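Local coordinates for protein glucose-resistance amylase regulator (Weissella paramesenteroides ATCC 33313, PDB 4RK6) that binds glucose in the crystal and, as a LacI-family regulator, probably recognises regulatory DNA to control transcription, at residues M113-V118 against I150-D155; K127-V132 against A192-A197; T144-F149 against I163-N168; T174-V179 against I205-D210. All blocks are in the same frame, centred on the assembly; numbering follows the deposited sequence.

Contact 1 (M113-V118 against I150-D155); sequences MMNSIV and IKSMTD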
loop_
_atom_site.group_PDB
_atom_site.type_symbol
_atom_site.label_atom_id
_atom_site.label_comp_id
_atom_site.label_asym_id
_atom_site.label_seq_id
_atom_site.Cartn_x
_atom_site.Cartn_y
_atom_site.Cartn_z
HETATM N N MSE A 113 -3.430 15.669 -17.826
HETATM C CA MSE A 113 -4.116 14.469 -17.279
HETATM C C MSE A 113 -5.583 14.709 -17.237
HETATM O O MSE A 113 -6.373 13.935 -17.802
HETATM C CB MSE A 113 -3.667 14.099 -15.869
HETATM C CG MSE A 113 -2.259 13.522 -15.850
HETATM SE SE MSE A 113 -1.967 12.600 -14.137
HETATM C CE MSE A 113 -1.691 14.216 -13.026
HETATM N N MSE A 114 -5.980 15.806 -16.600
HETATM C CA MSE A 114 -7.406 16.088 -16.415
HETATM C C MSE A 114 -8.108 16.322 -17.716
HETATM O O MSE A 114 -9.214 15.826 -17.944
HETATM C CB MSE A 114 -7.619 17.303 -15.530
HETATM C CG MSE A 114 -9.093 17.579 -15.276
HETATM SE SE MSE A 114 -9.900 16.158 -14.163
HETATM C CE MSE A 114 -8.824 16.485 -12.574
ATOM N N ASN A 115 -7.491 17.105 -18.584
ATOM C CA ASN A 115 -8.082 17.384 -19.861
ATOM C C ASN A 115 -8.245 16.126 -20.738
ATOM O O ASN A 115 -9.243 15.994 -21.427
ATOM C CB ASN A 115 -7.284 18.453 -20.574
ATOM C CG ASN A 115 -8.016 19.005 -21.747
ATOM O OD1 ASN A 115 -9.090 19.591 -21.600
ATOM N ND2 ASN A 115 -7.469 18.786 -22.941
ATOM N N SER A 116 -7.304 15.193 -20.669
ATOM C CA SER A 116 -7.431 13.933 -21.402
ATOM C C SER A 116 -8.656 13.151 -20.921
ATOM O O SER A 116 -9.330 12.524 -21.688
ATOM C CB SER A 116 -6.158 13.081 -21.299
ATOM O OG SER A 116 -6.025 12.441 -20.035
ATOM N N ILE A 117 -8.944 13.199 -19.632
ATOM C CA ILE A 117 -10.058 12.417 -19.103
ATOM C C ILE A 117 -11.381 13.047 -19.518
ATOM O O ILE A 117 -12.284 12.370 -19.943
ATOM C CB ILE A 117 -10.004 12.306 -17.562
ATOM C CG1 ILE A 117 -8.725 11.579 -17.125
ATOM C CG2 ILE A 117 -11.260 11.625 -17.047
ATOM C CD1 ILE A 117 -8.453 11.676 -15.636
ATOM N N VAL A 118 -11.475 14.368 -19.386
ATOM C CA VAL A 118 -12.685 15.081 -19.746
ATOM C C VAL A 118 -12.941 14.919 -21.239
ATOM O O VAL A 118 -14.058 14.655 -21.657
ATOM C CB VAL A 118 -12.556 16.569 -19.358
ATOM C CG1 VAL A 118 -13.666 17.391 -19.998
ATOM C CG2 VAL A 118 -12.576 16.732 -17.863
ATOM N N ILE A 150 -12.686 22.102 -13.677
ATOM C CA ILE A 150 -13.568 23.188 -14.049
ATOM C C ILE A 150 -13.121 23.863 -15.358
ATOM O O ILE A 150 -13.944 24.085 -16.262
ATOM C CB ILE A 150 -13.776 24.175 -12.885
ATOM C CG1 ILE A 150 -14.579 23.467 -11.789
ATOM C CG2 ILE A 150 -14.568 25.396 -13.375
ATOM C CD1 ILE A 150 -14.457 24.085 -10.426
ATOM N N LYS A 151 -11.831 24.132 -15.481
ATOM C CA LYS A 151 -11.266 24.747 -16.696
ATOM C C LYS A 151 -11.526 23.870 -17.913
ATOM O O LYS A 151 -11.989 24.342 -18.948
ATOM C CB LYS A 151 -9.767 24.967 -16.530
ATOM C CG LYS A 151 -9.077 25.581 -17.758
ATOM C CD LYS A 151 -7.578 25.755 -17.552
ATOM C CE LYS A 151 -6.941 26.638 -18.624
ATOM N NZ LYS A 151 -7.406 26.350 -20.011
ATOM N N SER A 152 -11.264 22.572 -17.781
ATOM C CA SER A 152 -11.447 21.662 -18.903
ATOM C C SER A 152 -12.922 21.566 -19.328
ATOM O O SER A 152 -13.241 21.577 -20.518
ATOM C CB SER A 152 -10.882 20.269 -18.578
ATOM O OG SER A 152 -11.050 19.412 -19.695
HETATM N N MSE A 153 -13.820 21.475 -18.358
HETATM C CA MSE A 153 -15.235 21.350 -18.643
HETATM C C MSE A 153 -15.699 22.604 -19.348
HETATM O O MSE A 153 -16.413 22.529 -20.345
HETATM C CB MSE A 153 -16.054 21.119 -17.379
HETATM C CG MSE A 153 -15.794 19.754 -16.722
HETATM SE SE MSE A 153 -16.728 18.338 -17.689
HETATM C CE MSE A 153 -18.546 18.621 -16.992
ATOM N N THR A 154 -15.294 23.763 -18.834
ATOM C CA THR A 154 -15.702 25.021 -19.466
ATOM C C THR A 154 -15.010 25.243 -20.826
ATOM O O THR A 154 -15.651 25.765 -21.735
ATOM C CB THR A 154 -15.534 26.221 -18.512
ATOM O OG1 THR A 154 -14.179 26.341 -18.098
ATOM C CG2 THR A 154 -16.387 26.060 -17.283
ATOM N N ASP A 155 -13.749 24.806 -20.990
ATOM C CA ASP A 155 -13.062 24.820 -22.313
ATOM C C ASP A 155 -13.835 24.014 -23.372
ATOM O O ASP A 155 -13.757 24.302 -24.565
ATOM C CB ASP A 155 -11.653 24.219 -22.236
ATOM C CG ASP A 155 -10.617 25.134 -21.572
ATOM O OD1 ASP A 155 -10.829 26.342 -21.395
ATOM O OD2 ASP A 155 -9.539 24.614 -21.233
HETATM O O HOH W 1 -9.179 22.069 -22.847
#
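Asn115 OD1 takes two protons at the seam between helix 110-123 and helix 144-155: one from Ser152 OG, 2.7 Å away, and one from a water at 2.8 Å. The two helices lie on one face of the parallel sheet in the periplasmic-binding-protein-like fold, running in broadly the same direction with a crossing angle of -43°. The short segments approach to 9.2 Å between axes, and Asn115 and Ser152 stand where the backbones are nearest.

The serine OG is anti to its own backbone N (chi1 -179°), which directs OG at helix 110-123. It reaches OD1 from a little outside the amide plane, tilted by 19°. Ser152 is buried, and its OG also packs on Val118, 3.2 Å from CB, with both methyls of the valine close by.

On the outer side the water donates its other proton to Asp155 OD2, linking the two helices a second time. That same carboxylate oxygen receives Lys151 NZ through its syn lone pair, a salt bridge between residues four apart, one turn along the helix. Deeper in, Met114 packs on Phe149 and on Ile194 of the sheet beneath. Beside the serine, selenomethionine Met153 bends back at its second and third torsions, and its SE lies 4.0 Å from Val118 CG1.

Contact 2 (K127-V132 against A192-A197); sequences KNIALV and AAIATA. With GLC (alpha-D-glucopyranose), chain C.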
loop_
_atom_site.group_PDB
_atom_site.type_symbol
_atom_site.label_atom_id
_atom_site.label_comp_id
_atom_site.label_asym_id
_atom_site.label_seq_id
_atom_site.Cartn_x
_atom_site.Cartn_y
_atom_site.Cartn_z
ATOM N N LYS A 127 -21.937 14.363 -20.376
ATOM C CA LYS A 127 -22.022 15.821 -20.217
ATOM C C LYS A 127 -22.047 16.242 -18.756
ATOM O O LYS A 127 -21.384 17.200 -18.356
ATOM C CB LYS A 127 -23.277 16.351 -20.923
ATOM C CG LYS A 127 -23.057 16.688 -22.397
ATOM C CD LYS A 127 -24.323 17.131 -23.129
ATOM C CE LYS A 127 -24.829 18.497 -22.678
ATOM N NZ LYS A 127 -25.897 18.413 -21.642
ATOM N N ASN A 128 -22.827 15.524 -17.953
ATOM C CA ASN A 128 -22.881 15.779 -16.529
ATOM C C ASN A 128 -21.868 14.914 -15.793
ATOM O O ASN A 128 -22.020 13.697 -15.757
ATOM C CB ASN A 128 -24.291 15.520 -16.031
ATOM C CG ASN A 128 -25.270 16.512 -16.627
ATOM O OD1 ASN A 128 -25.001 17.715 -16.641
ATOM N ND2 ASN A 128 -26.367 16.024 -17.136
ATOM N N ILE A 129 -20.834 15.552 -15.252
ATOM C CA ILE A 129 -19.634 14.839 -14.759
ATOM C C ILE A 129 -19.229 15.342 -13.390
ATOM O O ILE A 129 -19.221 16.544 -13.139
ATOM C CB ILE A 129 -18.446 14.957 -15.742
ATOM C CG1 ILE A 129 -18.850 14.473 -17.130
ATOM C CG2 ILE A 129 -17.249 14.142 -15.259
ATOM C CD1 ILE A 129 -17.795 14.585 -18.200
ATOM N N ALA A 130 -18.920 14.419 -12.488
ATOM C CA ALA A 130 -18.460 14.763 -11.155
ATOM C C ALA A 130 -16.945 14.529 -11.001
ATOM O O ALA A 130 -16.399 13.588 -11.577
ATOM C CB ALA A 130 -19.211 13.973 -10.115
ATOM N N LEU A 131 -16.296 15.401 -10.229
ATOM C CA LEU A 131 -14.962 15.156 -9.706
ATOM C C LEU A 131 -15.130 14.735 -8.257
ATOM O O LEU A 131 -15.718 15.460 -7.447
ATOM C CB LEU A 131 -14.080 16.416 -9.816
ATOM C CG LEU A 131 -12.630 16.249 -9.347
ATOM C CD1 LEU A 131 -11.842 15.404 -10.329
ATOM C CD2 LEU A 131 -11.946 17.602 -9.207
ATOM N N VAL A 132 -14.620 13.544 -7.932
ATOM C CA VAL A 132 -14.783 12.954 -6.597
ATOM C C VAL A 132 -13.421 12.622 -6.017
ATOM O O VAL A 132 -12.608 11.994 -6.669
ATOM C CB VAL A 132 -15.653 11.668 -6.611
ATOM C CG1 VAL A 132 -15.823 11.120 -5.205
ATOM C CG2 VAL A 132 -17.015 11.959 -7.230
ATOM N N ALA A 192 -21.020 10.233 -15.046
ATOM C CA ALA A 192 -19.615 9.836 -14.927
ATOM C C ALA A 192 -18.971 10.569 -13.781
ATOM O O ALA A 192 -19.332 11.705 -13.447
ATOM C CB ALA A 192 -18.858 10.120 -16.205
ATOM N N ALA A 193 -18.016 9.898 -13.153
ATOM C CA ALA A 193 -17.245 10.467 -12.077
ATOM C C ALA A 193 -15.757 10.283 -12.369
ATOM O O ALA A 193 -15.324 9.218 -12.788
ATOM C CB ALA A 193 -17.606 9.806 -10.759
ATOM N N ILE A 194 -15.001 11.353 -12.188
ATOM C CA ILE A 194 -13.553 11.320 -12.281
ATOM C C ILE A 194 -13.057 11.225 -10.853
ATOM O O ILE A 194 -13.287 12.116 -10.033
ATOM C CB ILE A 194 -12.992 12.579 -12.956
ATOM C CG1 ILE A 194 -13.532 12.680 -14.385
ATOM C CG2 ILE A 194 -11.480 12.528 -12.955
ATOM C CD1 ILE A 194 -13.200 13.953 -15.123
ATOM N N ALA A 195 -12.386 10.130 -10.534
ATOM C CA ALA A 195 -11.907 9.883 -9.183
ATOM C C ALA A 195 -10.471 10.354 -9.034
ATOM O O ALA A 195 -9.620 9.958 -9.834
ATOM C CB ALA A 195 -12.009 8.386 -8.901
ATOM N N THR A 196 -10.160 11.146 -8.002
ATOM C CA THR A 196 -8.825 11.754 -7.906
ATOM C C THR A 196 -7.734 10.770 -7.475
ATOM O O THR A 196 -6.548 11.100 -7.518
ATOM C CB THR A 196 -8.771 12.963 -6.939
ATOM O OG1 THR A 196 -9.058 12.537 -5.597
ATOM C CG2 THR A 196 -9.714 14.017 -7.373
ATOM N N ALA A 197 -8.139 9.579 -7.042
ATOM C CA ALA A 197 -7.196 8.492 -6.769
ATOM C C ALA A 197 -7.887 7.177 -6.987
ATOM O O ALA A 197 -9.119 7.101 -6.977
ATOM C CB ALA A 197 -6.646 8.583 -5.361
HETATM C C1 GLC C . -0.798 12.950 -4.549
HETATM C C2 GLC C . -0.040 13.106 -5.867
HETATM C C3 GLC C . -0.920 12.920 -7.087
HETATM C C4 GLC C . -1.780 11.665 -6.914
HETATM C C5 GLC C . -2.647 11.858 -5.669
HETATM C C6 GLC C . -3.529 10.641 -5.399
HETATM O O1 GLC C . -1.415 14.153 -4.300
HETATM O O2 GLC C . 0.546 14.403 -5.961
HETATM O O3 GLC C . -0.027 12.777 -8.185
HETATM O O4 GLC C . -2.537 11.445 -8.066
HETATM O O5 GLC C . -1.841 11.992 -4.528
HETATM O O6 GLC C . -2.761 9.502 -5.169
#
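Ala130 and Val132 bond through their backbones to Ala192, Ile194 and Thr196, in a parallel register that sets Ala130 beside Ala193 and Leu131 beside Ile194. This joins strand 129-132 to strand 192-195 inside the sheet of the periplasmic-binding-protein-like fold. Of the four bonds, the shortest runs from Ile194 N to Ala130 O at 2.7 Å and arrives nearly along the C=O axis, while Thr196 N to Val132 O is the most bent, at 152° on the hydrogen.

Packing is densest on the face that bears Ile129, Leu131 and Ile194. Leu131 CD1 sits 3.9 Å from Ile194 CG2 and touches Thr196 CG2 as well. Ile129 CG2 meets Ile194 CD1 at 4.1 Å, and Phe149 and Leu121 of the helices on this side close over the isoleucines. Across the sheet the side chains are smaller: Val132 CG2 reaches Ala193 CB at 4.2 Å, with Val200 and Leu204 of helix 198-210 covering them.

The beginning of the pairing is looser. Asn128 O and Ala192 N are 3.7 Å apart, and the buried Ala192 N has no partner in the model; the partly exposed Asn128 turns its OD1 to Asn162.

At the other end the strand runs into the sugar pocket. Thr196 OG1 bonds to Asp134 N and His170 ND1, whereas Thr196 O and Ala197 CB each lie 3.7 Å from glucose C6. This stretch therefore meets the sugar's C6 by packing, and the polar grip on the ring comes from other residues.

Contact 3 (T144-F149 against I163-N168); sequences TRRTNF and IFLYGN. With GLC (alpha-D-glucopyranose), chain C.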
loop_
_atom_site.group_PDB
_atom_site.type_symbol
_atom_site.label_atom_id
_atom_site.label_comp_id
_atom_site.label_asym_id
_atom_site.label_seq_id
_atom_site.Cartn_x
_atom_site.Cartn_y
_atom_site.Cartn_z
ATOM N N THR A 144 -5.643 21.932 -7.219
ATOM C CA THR A 144 -5.204 21.732 -8.580
ATOM C C THR A 144 -6.227 21.010 -9.442
ATOM O O THR A 144 -6.564 21.463 -10.525
ATOM C CB THR A 144 -3.884 20.939 -8.566
ATOM O OG1 THR A 144 -2.948 21.621 -7.721
ATOM C CG2 THR A 144 -3.314 20.771 -9.975
ATOM N N ARG A 145 -6.698 19.856 -8.976
ATOM C CA ARG A 145 -7.614 19.056 -9.796
ATOM C C ARG A 145 -8.992 19.666 -9.950
ATOM O O ARG A 145 -9.557 19.639 -11.027
ATOM C CB ARG A 145 -7.674 17.628 -9.276
ATOM C CG ARG A 145 -6.317 16.989 -9.522
ATOM C CD ARG A 145 -6.210 15.504 -9.225
ATOM N NE ARG A 145 -4.861 15.102 -9.613
ATOM C CZ ARG A 145 -4.259 13.969 -9.269
ATOM N NH1 ARG A 145 -4.881 13.047 -8.536
ATOM N NH2 ARG A 145 -3.001 13.775 -9.655
ATOM N N ARG A 146 -9.541 20.186 -8.864
ATOM C CA ARG A 146 -10.789 20.941 -8.914
ATOM C C ARG A 146 -10.719 22.042 -9.980
ATOM O O ARG A 146 -11.606 22.163 -10.841
ATOM C CB ARG A 146 -11.036 21.569 -7.535
ATOM C CG ARG A 146 -12.299 22.397 -7.412
ATOM C CD ARG A 146 -12.230 23.325 -6.208
ATOM N NE ARG A 146 -13.444 24.132 -6.086
ATOM C CZ ARG A 146 -14.428 23.929 -5.203
ATOM N NH1 ARG A 146 -14.379 22.950 -4.305
ATOM N NH2 ARG A 146 -15.470 24.751 -5.200
ATOM N N THR A 147 -9.664 22.848 -9.900
ATOM C CA THR A 147 -9.502 23.951 -10.840
ATOM C C THR A 147 -9.325 23.478 -12.283
ATOM O O THR A 147 -9.967 23.998 -13.191
ATOM C CB THR A 147 -8.389 24.887 -10.362
ATOM O OG1 THR A 147 -8.881 25.553 -9.196
ATOM C CG2 THR A 147 -8.034 25.891 -11.422
ATOM N N ASN A 148 -8.504 22.449 -12.496
ATOM C CA ASN A 148 -8.319 21.931 -13.856
ATOM C C ASN A 148 -9.562 21.269 -14.434
ATOM O O ASN A 148 -9.829 21.378 -15.628
ATOM C CB ASN A 148 -7.133 20.975 -13.898
ATOM C CG ASN A 148 -5.811 21.682 -13.792
ATOM O OD1 ASN A 148 -5.673 22.869 -14.140
ATOM N ND2 ASN A 148 -4.824 20.975 -13.305
ATOM N N PHE A 149 -10.330 20.592 -13.578
ATOM C CA PHE A 149 -11.597 19.984 -13.992
ATOM C C PHE A 149 -12.540 21.053 -14.476
ATOM O O PHE A 149 -13.108 20.945 -15.547
ATOM C CB PHE A 149 -12.199 19.209 -12.821
ATOM C CG PHE A 149 -13.563 18.627 -13.095
ATOM C CD1 PHE A 149 -13.765 17.747 -14.152
ATOM C CD2 PHE A 149 -14.639 18.947 -12.286
ATOM C CE1 PHE A 149 -15.020 17.201 -14.405
ATOM C CE2 PHE A 149 -15.889 18.382 -12.512
ATOM C CZ PHE A 149 -16.090 17.531 -13.593
ATOM N N ILE A 163 -21.303 20.489 -13.915
ATOM C CA ILE A 163 -20.072 20.294 -13.140
ATOM C C ILE A 163 -20.440 19.969 -11.704
ATOM O O ILE A 163 -21.132 20.749 -11.052
ATOM C CB ILE A 163 -19.193 21.570 -13.189
ATOM C CG1 ILE A 163 -18.657 21.768 -14.610
ATOM C CG2 ILE A 163 -18.071 21.489 -12.162
ATOM C CD1 ILE A 163 -18.036 23.122 -14.840
ATOM N N PHE A 164 -20.005 18.805 -11.217
ATOM C CA PHE A 164 -20.294 18.376 -9.841
ATOM C C PHE A 164 -19.012 18.043 -9.099
ATOM O O PHE A 164 -18.076 17.562 -9.692
ATOM C CB PHE A 164 -21.236 17.166 -9.850
ATOM C CG PHE A 164 -22.534 17.425 -10.544
ATOM C CD1 PHE A 164 -22.612 17.372 -11.936
ATOM C CD2 PHE A 164 -23.665 17.757 -9.819
ATOM C CE1 PHE A 164 -23.812 17.625 -12.588
ATOM C CE2 PHE A 164 -24.862 18.011 -10.465
ATOM C CZ PHE A 164 -24.930 17.954 -11.841
ATOM N N LEU A 165 -18.976 18.335 -7.803
ATOM C CA LEU A 165 -17.795 18.140 -6.979
ATOM C C LEU A 165 -18.157 17.417 -5.696
ATOM O O LEU A 165 -19.206 17.678 -5.123
ATOM C CB LEU A 165 -17.190 19.483 -6.581
ATOM C CG LEU A 165 -16.767 20.409 -7.706
ATOM C CD1 LEU A 165 -16.406 21.785 -7.169
ATOM C CD2 LEU A 165 -15.602 19.817 -8.480
ATOM N N TYR A 166 -17.283 16.539 -5.221
ATOM C CA TYR A 166 -17.434 15.998 -3.868
ATOM C C TYR A 166 -16.139 15.543 -3.283
ATOM O O TYR A 166 -15.407 14.798 -3.922
ATOM C CB TYR A 166 -18.388 14.801 -3.836
ATOM C CG TYR A 166 -18.625 14.264 -2.440
ATOM C CD1 TYR A 166 -17.751 13.340 -1.868
ATOM C CD2 TYR A 166 -19.695 14.728 -1.660
ATOM C CE1 TYR A 166 -17.947 12.863 -0.592
ATOM C CE2 TYR A 166 -19.904 14.244 -0.372
ATOM C CZ TYR A 166 -19.017 13.314 0.151
ATOM O OH TYR A 166 -19.164 12.801 1.404
ATOM N N GLY A 167 -15.885 15.958 -2.042
ATOM C CA GLY A 167 -14.880 15.297 -1.214
ATOM C C GLY A 167 -13.696 16.136 -0.788
ATOM O O GLY A 167 -13.341 17.128 -1.439
ATOM N N ASN A 168 -13.080 15.691 0.301
ATOM C CA ASN A 168 -11.917 16.343 0.926
ATOM C C ASN A 168 -10.627 15.542 0.903
ATOM O O ASN A 168 -9.613 16.024 1.395
ATOM C CB ASN A 168 -12.243 16.636 2.386
ATOM C CG ASN A 168 -13.394 17.594 2.519
ATOM O OD1 ASN A 168 -13.434 18.596 1.821
ATOM N ND2 ASN A 168 -14.354 17.275 3.383
HETATM C C1 GLC C . -0.798 12.950 -4.549
HETATM C C2 GLC C . -0.040 13.106 -5.867
HETATM C C3 GLC C . -0.920 12.920 -7.087
HETATM C C4 GLC C . -1.780 11.665 -6.914
HETATM C C5 GLC C . -2.647 11.858 -5.669
HETATM C C6 GLC C . -3.529 10.641 -5.399
HETATM O O1 GLC C . -1.415 14.153 -4.300
HETATM O O2 GLC C . 0.546 14.403 -5.961
HETATM O O3 GLC C . -0.027 12.777 -8.185
HETATM O O4 GLC C . -2.537 11.445 -8.066
HETATM O O5 GLC C . -1.841 11.992 -4.528
HETATM O O6 GLC C . -2.761 9.502 -5.169
#
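Over one face of the Arg146 guanidinium sits Leu165 CD1, centred 3.5 Å above the plane, and at the edge of the Phe149 ring lies Leu165 CD2. One leucine thus serves both flat groups with its two methyls. The contact belongs to a beta-alpha-beta unit, strand 129-132, helix 144-155 and strand 163-166, in which the helix runs back antiparallel to the strand at 171°.

Arg146 leaves the helix with CG anti to the backbone N (chi1 180°) and stays extended as far as NE, crossing the leucine at about a right angle. Its NH1 is bonded to Thr135 O, which ties the charged end to the loop while the flat face rests on hydrocarbon. Phe149 points toward the strand. Its CE2 meets Ile163 CG2 at 3.8 Å and comes 3.7 Å from Phe164 O, both approached obliquely, and Ile129 and Leu131 of the adjacent strand also pack on the ring. No hydrogen bond joins the two segments, so the contact rests on van der Waals packing, the carbonyl of Phe164 included.

The preceding residue of the helix, Arg145, extends its side chain to glucose, and its NE is held by a salt bridge to Glu110 OE1, which would help fix the plane of the group. The sugar's O4 lies in that plane at the guanidinium edge and accepts from both Arg145 NH1 and Arg145 NH2, each at 2.9 Å.

Contact 4 (T174-V179 against I205-D210); sequences TGYTSV and INAMSD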
loop_
_atom_site.group_PDB
_atom_site.type_symbol
_atom_site.label_atom_id
_atom_site.label_comp_id
_atom_site.label_asym_id
_atom_site.label_seq_id
_atom_site.Cartn_x
_atom_site.Cartn_y
_atom_site.Cartn_z
ATOM N N THR A 174 -14.286 8.433 0.919
ATOM C CA THR A 174 -14.773 9.578 0.153
ATOM C C THR A 174 -15.475 9.124 -1.120
ATOM O O THR A 174 -16.535 9.635 -1.484
ATOM C CB THR A 174 -13.641 10.570 -0.122
ATOM O OG1 THR A 174 -13.244 11.202 1.112
ATOM C CG2 THR A 174 -14.041 11.622 -1.168
ATOM N N GLY A 175 -14.914 8.149 -1.822
ATOM C CA GLY A 175 -15.632 7.627 -2.967
ATOM C C GLY A 175 -16.974 6.998 -2.601
ATOM O O GLY A 175 -17.972 7.191 -3.296
ATOM N N TYR A 176 -16.973 6.205 -1.540
ATOM C CA TYR A 176 -18.169 5.496 -1.116
ATOM C C TYR A 176 -19.262 6.477 -0.700
ATOM O O TYR A 176 -20.435 6.349 -1.106
ATOM C CB TYR A 176 -17.847 4.557 0.041
ATOM C CG TYR A 176 -18.916 3.507 0.246
ATOM C CD1 TYR A 176 -20.073 3.794 0.967
ATOM C CD2 TYR A 176 -18.787 2.232 -0.299
ATOM C CE1 TYR A 176 -21.062 2.836 1.137
ATOM C CE2 TYR A 176 -19.769 1.272 -0.140
ATOM C CZ TYR A 176 -20.915 1.578 0.584
ATOM O OH TYR A 176 -21.906 0.633 0.730
ATOM N N THR A 177 -18.872 7.455 0.108
ATOM C CA THR A 177 -19.853 8.412 0.648
ATOM C C THR A 177 -20.361 9.395 -0.384
ATOM O O THR A 177 -21.478 9.920 -0.239
ATOM C CB THR A 177 -19.322 9.177 1.895
ATOM O OG1 THR A 177 -18.179 9.988 1.580
ATOM C CG2 THR A 177 -18.975 8.224 3.013
ATOM N N SER A 178 -19.573 9.669 -1.423
ATOM C CA SER A 178 -19.965 10.675 -2.402
ATOM C C SER A 178 -21.350 10.386 -2.973
ATOM O O SER A 178 -22.184 11.280 -3.094
ATOM C CB SER A 178 -18.939 10.772 -3.541
ATOM O OG SER A 178 -18.894 9.580 -4.310
ATOM N N VAL A 179 -21.586 9.140 -3.357
ATOM C CA VAL A 179 -22.829 8.787 -4.063
ATOM C C VAL A 179 -23.898 8.203 -3.154
ATOM O O VAL A 179 -24.961 7.833 -3.628
ATOM C CB VAL A 179 -22.565 7.805 -5.224
ATOM C CG1 VAL A 179 -21.808 8.518 -6.321
ATOM C CG2 VAL A 179 -21.801 6.574 -4.741
ATOM N N ILE A 205 -17.318 2.121 -6.907
ATOM C CA ILE A 205 -17.779 0.823 -7.389
ATOM C C ILE A 205 -18.565 0.092 -6.298
ATOM O O ILE A 205 -19.673 -0.422 -6.539
ATOM C CB ILE A 205 -16.598 -0.049 -7.847
ATOM C CG1 ILE A 205 -16.079 0.442 -9.199
ATOM C CG2 ILE A 205 -17.013 -1.521 -7.909
ATOM C CD1 ILE A 205 -14.832 -0.295 -9.636
ATOM N N ASN A 206 -18.007 0.057 -5.098
ATOM C CA ASN A 206 -18.656 -0.666 -4.014
ATOM C C ASN A 206 -19.957 -0.013 -3.576
ATOM O O ASN A 206 -20.896 -0.729 -3.237
ATOM C CB ASN A 206 -17.706 -0.882 -2.827
ATOM C CG ASN A 206 -16.739 -2.015 -3.078
ATOM O OD1 ASN A 206 -16.819 -2.681 -4.099
ATOM N ND2 ASN A 206 -15.837 -2.248 -2.157
ATOM N N ALA A 207 -20.010 1.320 -3.558
ATOM C CA ALA A 207 -21.241 1.997 -3.142
ATOM C C ALA A 207 -22.336 1.642 -4.127
ATOM O O ALA A 207 -23.473 1.343 -3.735
ATOM C CB ALA A 207 -21.049 3.501 -3.064
HETATM N N MSE A 208 -21.998 1.638 -5.417
HETATM C CA MSE A 208 -23.014 1.297 -6.430
HETATM C C MSE A 208 -23.472 -0.129 -6.248
HETATM O O MSE A 208 -24.703 -0.396 -6.201
HETATM C CB MSE A 208 -22.534 1.522 -7.871
HETATM C CG MSE A 208 -22.090 2.954 -8.196
HETATM SE SE MSE A 208 -23.411 4.376 -7.751
HETATM C CE MSE A 208 -24.570 3.942 -9.265
ATOM N N SER A 209 -22.518 -1.059 -6.145
ATOM C CA SER A 209 -22.839 -2.505 -6.009
ATOM C C SER A 209 -23.671 -2.805 -4.774
ATOM O O SER A 209 -24.567 -3.645 -4.827
ATOM C CB SER A 209 -21.568 -3.368 -5.933
ATOM O OG SER A 209 -20.822 -3.261 -7.115
ATOM N N ASP A 210 -23.356 -2.125 -3.677
ATOM C CA ASP A 210 -24.038 -2.352 -2.390
ATOM C C ASP A 210 -25.474 -1.819 -2.385
ATOM O O ASP A 210 -26.249 -2.145 -1.479
ATOM C CB ASP A 210 -23.277 -1.672 -1.252
ATOM C CG ASP A 210 -21.957 -2.368 -0.891
ATOM O OD1 ASP A 210 -21.680 -3.499 -1.353
ATOM O OD2 ASP A 210 -21.235 -1.789 -0.054
#
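Tyr176 reaches across to Ala207 and Asp210, and its ring carries most of this helix-helix contact. From CB, CG is anti to the backbone N (chi1 -163°), on the way to helix 198-210. CG lies 3.9 Å from Ala207 CB, and CD2 is 3.6 Å from Ala207 N. Ala207 CB sits over the centre of one ring face, 3.8 Å from the centroid and 10° off the normal, a CH-pi contact. Further out, CE2 comes 3.4 Å from Ala207 CA and also packs on Asn206 CB. At the tip, OH donates to Asp210 OD2 over 2.6 Å; the oxygen lies in the plane of the ring and accepts with its anti lone pair. Ring and carboxylate planes are turned 55° apart.

Asp210 OD1 forms a salt bridge to Arg234 of the second subunit, which also packs on Tyr176, so the carboxylate answers to both chains. The arginine's positive charge would be expected to keep the aspartate ionised. Asn206 ND2 bonds to Ile232 O of that subunit too. On the same alanine methyl, Val179 CG2 fits at 3.6 Å from Ala207 CB and also touches selenomethionine Met208 at SE.

The helix axes pass 8.1 Å apart at the short segments. Leu204 of helix 198-210 meets Ser178 and Val179, while Thr174 and Ser178 touch Tyr166 of edge strand 163-166, placing the pair between the sheet and the subunit interface.

Overall arrangement
Contact 2 pairs two inner strands of the sheet on which the other contacts pack. Contacts 1 and 3 cover the face bearing Ile129, Leu131 and Ile194, and contact 4 covers the opposite one. Contacts 1 and 3 share helix 144-155, their centres 11 Å apart. Contacts 2 and 3 are closer, about 8 Å between centres, and Leu131 bonds through its backbone to Phe164 and Tyr166. Tyr166 OH lies 3.0 Å from Thr177 OG1, connecting contact 3 to contact 4. Both contacts 2 and 3 touch the glucose, while Met114 of contact 1 stays about 9 Å from it. Contact 4 instead faces the second subunit, about 13 Å from contact 1 at the nearest atoms.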